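Local atomic coordinates of subclass B3 metallo-beta-lactamase (PDB entry 7LUU), a protein that probably hydrolyses beta-lactam antibiotics with two zinc ions, as a subclass B3 metallo-beta-lactamase. Residues E54-S68 and G72-G84. Numbering follows the deposited sequence.
Sequences EWLAPLPPERVFGNS and GFAGLSVALIDTG
Trp-55 O accepts a backbone hydrogen bond from Gly-75 N at 3.1 Å where the chain leaves helix 49-55, and Ala-74 N meets Ala-57 O at 2.9 Å. Glycine suits position 75, because a beta carbon there would run into Trp-55 CA. At the far end Asp-82 N gives Asn-67 O a nearly straight bond (177°), beside the antiparallel, non-hydrogen-bonded pair Ser-68 and Ile-81.

Two waters extend the polar seam: one joins Leu-59 O to Gly-72 O, the other Leu-59 N to the same Gly-72 O.

The side chain of Asn-67 has two conformers, so its polar bonds are conditional. In the one described here, chi1 of 67° puts Asn-67 CG between its backbone N and carbonyl carbon, bringing ND2 to a weak bond with Asp-82 O (3.0 Å), and Asn-67 OD1 accepts from Ser-68 OG, which also pairs with Trp-209.

Apolar contacts gather at the helix end, where leucines suit their places by offering methyl groups. Leu-56 CD2 sits over one face of the Phe-73 ring, a CH-pi contact 3.9 Å from the centroid, and Met-100 and Ile-101 of helix 98-107 also touch that ring. Leu-76 CD1 packs on Trp-55 CB at 3.6 Å. Leu-76 also lies near the zinc ligands His-127 and His-267, consistent with backbone bonds and apolar packing helping to position the 72-76 loop near the metal site.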
# COMPACT_ATOMS: atom_id res chain seq x y z
N GLU A 54 -10.47 8.70 12.25
CA GLU A 54 -10.29 7.27 12.43
C GLU A 54 -9.03 6.75 11.74
O GLU A 54 -8.25 5.98 12.35
CB GLU A 54 -11.48 6.49 11.88
CG GLU A 54 -12.80 6.85 12.51
CD GLU A 54 -13.61 5.63 12.88
OE1 GLU A 54 -13.92 5.51 14.09
OE2 GLU A 54 -13.91 4.79 11.98
N TRP A 55 -8.86 7.07 10.46
CA TRP A 55 -7.73 6.54 9.70
C TRP A 55 -6.41 6.89 10.37
O TRP A 55 -5.49 6.07 10.38
CB TRP A 55 -7.68 7.12 8.28
CG TRP A 55 -8.56 6.46 7.29
CD1 TRP A 55 -8.99 5.16 7.27
CD2 TRP A 55 -9.06 7.07 6.09
NE1 TRP A 55 -9.75 4.94 6.12
CE2 TRP A 55 -9.81 6.10 5.40
CE3 TRP A 55 -8.96 8.37 5.55
CZ2 TRP A 55 -10.44 6.40 4.17
CZ3 TRP A 55 -9.61 8.67 4.34
CH2 TRP A 55 -10.32 7.67 3.67
N LEU A 56 -6.27 8.13 10.84
CA LEU A 56 -4.98 8.60 11.32
C LEU A 56 -4.91 8.58 12.86
O LEU A 56 -4.04 9.19 13.45
CB LEU A 56 -4.73 10.04 10.82
CG LEU A 56 -4.68 10.12 9.30
CD1 LEU A 56 -4.28 11.57 8.89
CD2 LEU A 56 -3.66 9.16 8.72
N ALA A 57 -5.80 7.82 13.52
CA ALA A 57 -5.65 7.72 14.97
C ALA A 57 -4.24 7.22 15.31
O ALA A 57 -3.73 6.30 14.66
CB ALA A 57 -6.74 6.79 15.52
N PRO A 58 -3.59 7.80 16.28
CA PRO A 58 -2.17 7.51 16.47
C PRO A 58 -1.93 6.17 17.13
O PRO A 58 -2.69 5.75 18.03
CB PRO A 58 -1.68 8.64 17.39
CG PRO A 58 -2.95 9.07 18.16
CD PRO A 58 -4.06 8.92 17.14
N LEU A 59 -0.77 5.59 16.80
CA LEU A 59 -0.24 4.39 17.46
C LEU A 59 1.25 4.59 17.66
O LEU A 59 1.93 5.16 16.79
CB LEU A 59 -0.46 3.15 16.59
CG LEU A 59 -1.92 2.70 16.40
CD1 LEU A 59 -1.95 1.51 15.43
CD2 LEU A 59 -2.60 2.31 17.78
N PRO A 60 1.83 4.08 18.74
CA PRO A 60 3.26 4.14 18.85
C PRO A 60 3.90 3.33 17.73
O PRO A 60 3.44 2.22 17.41
CB PRO A 60 3.55 3.50 20.22
CG PRO A 60 2.38 2.48 20.41
CD PRO A 60 1.19 3.27 19.82
N PRO A 61 4.97 3.81 17.15
CA PRO A 61 5.69 2.98 16.17
C PRO A 61 6.29 1.76 16.85
O PRO A 61 6.65 1.78 18.05
CB PRO A 61 6.76 3.93 15.59
CG PRO A 61 6.92 5.00 16.68
CD PRO A 61 5.60 5.13 17.37
N GLU A 62 6.30 0.65 16.11
CA GLU A 62 6.65 -0.66 16.71
C GLU A 62 7.49 -1.44 15.71
O GLU A 62 7.28 -1.33 14.49
CB GLU A 62 5.41 -1.49 17.07
CG GLU A 62 4.62 -0.90 18.23
CD GLU A 62 3.38 -1.68 18.64
OE1 GLU A 62 2.46 -1.83 17.84
OE2 GLU A 62 3.34 -2.12 19.82
N ARG A 63 8.44 -2.21 16.24
CA ARG A 63 9.19 -3.19 15.43
C ARG A 63 8.28 -4.37 15.13
O ARG A 63 7.55 -4.84 16.02
CB ARG A 63 10.45 -3.69 16.17
CG ARG A 63 11.25 -4.74 15.37
CD ARG A 63 12.24 -5.52 16.33
NE ARG A 63 12.98 -4.57 17.13
CZ ARG A 63 13.96 -3.82 16.68
NH1 ARG A 63 14.36 -3.93 15.42
NH2 ARG A 63 14.58 -2.95 17.49
N VAL A 64 8.26 -4.80 13.87
CA VAL A 64 7.53 -5.99 13.46
C VAL A 64 8.40 -7.20 13.72
O VAL A 64 8.05 -8.10 14.49
CB VAL A 64 7.15 -5.90 11.97
CG1 VAL A 64 6.41 -7.15 11.46
CG2 VAL A 64 6.13 -4.73 11.74
N PHE A 65 9.55 -7.22 13.07
CA PHE A 65 10.49 -8.31 13.25
C PHE A 65 11.80 -7.81 12.64
O PHE A 65 11.79 -7.13 11.61
CB PHE A 65 10.03 -9.58 12.54
CG PHE A 65 10.88 -10.76 12.83
CD1 PHE A 65 10.72 -11.43 14.04
CD2 PHE A 65 11.81 -11.23 11.91
CE1 PHE A 65 11.50 -12.55 14.35
CE2 PHE A 65 12.60 -12.40 12.21
CZ PHE A 65 12.47 -13.00 13.42
N GLY A 66 12.90 -8.08 13.31
CA GLY A 66 14.13 -7.75 12.60
C GLY A 66 14.27 -6.27 12.43
O GLY A 66 13.95 -5.48 13.31
N ASN A 67 14.61 -5.92 11.19
CA ASN A 67 14.86 -4.59 10.69
C ASN A 67 13.60 -3.85 10.26
O ASN A 67 13.71 -2.77 9.70
CB ASN A 67 15.86 -4.68 9.52
CG ASN A 67 15.30 -5.40 8.19
OD1 ASN A 67 14.23 -6.01 8.12
ND2 ASN A 67 16.15 -5.36 7.15
N SER A 68 12.42 -4.42 10.49
CA SER A 68 11.21 -3.93 9.85
C SER A 68 10.27 -3.42 10.92
O SER A 68 10.08 -4.09 11.96
CB SER A 68 10.55 -5.12 9.06
OG SER A 68 11.44 -5.45 7.95
N GLY A 72 2.88 3.76 10.83
CA GLY A 72 1.60 4.28 10.41
C GLY A 72 0.61 4.49 11.55
O GLY A 72 0.97 5.04 12.61
N PHE A 73 -0.66 4.25 11.26
CA PHE A 73 -1.78 4.72 12.11
C PHE A 73 -2.76 3.57 12.35
O PHE A 73 -2.62 2.51 11.76
CB PHE A 73 -2.50 5.87 11.41
CG PHE A 73 -1.54 6.93 10.97
CD1 PHE A 73 -1.15 7.89 11.88
CD2 PHE A 73 -0.91 6.91 9.70
CE1 PHE A 73 -0.22 8.86 11.52
CE2 PHE A 73 0.04 7.86 9.37
CZ PHE A 73 0.39 8.84 10.25
N ALA A 74 -3.83 3.84 13.14
CA ALA A 74 -4.74 2.76 13.45
C ALA A 74 -5.43 2.26 12.21
O ALA A 74 -5.71 1.06 12.10
CB ALA A 74 -5.77 3.23 14.49
N GLY A 75 -5.70 3.14 11.26
CA GLY A 75 -6.48 2.72 10.09
C GLY A 75 -5.71 2.63 8.77
O GLY A 75 -6.31 2.23 7.74
N LEU A 76 -4.42 2.95 8.77
CA LEU A 76 -3.62 2.96 7.52
C LEU A 76 -2.22 2.51 7.88
O LEU A 76 -1.54 3.15 8.70
CB LEU A 76 -3.59 4.39 6.91
CG LEU A 76 -4.94 4.94 6.42
CD1 LEU A 76 -4.86 6.42 6.09
CD2 LEU A 76 -5.36 4.13 5.17
N SER A 77 -1.77 1.47 7.20
CA SER A 77 -0.44 0.93 7.48
C SER A 77 0.62 1.69 6.71
O SER A 77 0.45 1.97 5.51
CB SER A 77 -0.37 -0.55 7.06
OG SER A 77 -1.34 -1.30 7.81
N VAL A 78 1.72 2.00 7.40
CA VAL A 78 2.95 2.51 6.76
C VAL A 78 4.11 1.72 7.35
O VAL A 78 4.24 1.64 8.58
CB VAL A 78 3.14 4.02 7.02
CG1 VAL A 78 4.44 4.54 6.35
CG2 VAL A 78 1.87 4.82 6.59
N ALA A 79 4.94 1.10 6.50
CA ALA A 79 6.06 0.29 7.01
C ALA A 79 7.38 1.02 6.80
O ALA A 79 7.49 1.90 5.94
CB ALA A 79 6.15 -1.06 6.30
N LEU A 80 8.39 0.66 7.59
CA LEU A 80 9.75 1.23 7.51
C LEU A 80 10.71 0.06 7.59
O LEU A 80 10.58 -0.78 8.49
CB LEU A 80 10.01 2.24 8.65
CG LEU A 80 11.44 2.73 8.60
CD1 LEU A 80 11.52 3.83 7.49
CD2 LEU A 80 11.70 3.35 9.99
N ILE A 81 11.59 -0.07 6.61
CA ILE A 81 12.60 -1.14 6.58
C ILE A 81 13.96 -0.51 6.69
O ILE A 81 14.32 0.34 5.87
CB ILE A 81 12.51 -1.97 5.27
CG1 ILE A 81 11.08 -2.49 5.08
CG2 ILE A 81 13.59 -3.12 5.26
CD1 ILE A 81 10.90 -3.06 3.68
N ASP A 82 14.74 -0.95 7.67
CA ASP A 82 16.13 -0.53 7.81
C ASP A 82 17.02 -1.55 7.09
O ASP A 82 17.27 -2.64 7.60
CB ASP A 82 16.49 -0.37 9.28
CG ASP A 82 17.95 -0.08 9.49
OD1 ASP A 82 18.63 0.16 8.47
OD2 ASP A 82 18.41 -0.19 10.69
N THR A 83 17.57 -1.17 5.93
CA THR A 83 18.23 -2.15 5.08
C THR A 83 19.72 -2.30 5.37
O THR A 83 20.36 -3.20 4.82
CB THR A 83 18.10 -1.77 3.61
OG1 THR A 83 18.97 -0.63 3.40
CG2 THR A 83 16.63 -1.32 3.25
N GLY A 84 20.27 -1.43 6.19
CA GLY A 84 21.70 -1.37 6.42
C GLY A 84 22.42 -0.41 5.50
O GLY A 84 23.56 -0.03 5.79
O HOH W 1 2.85 3.95 14.39
O HOH W 2 0.74 7.04 14.62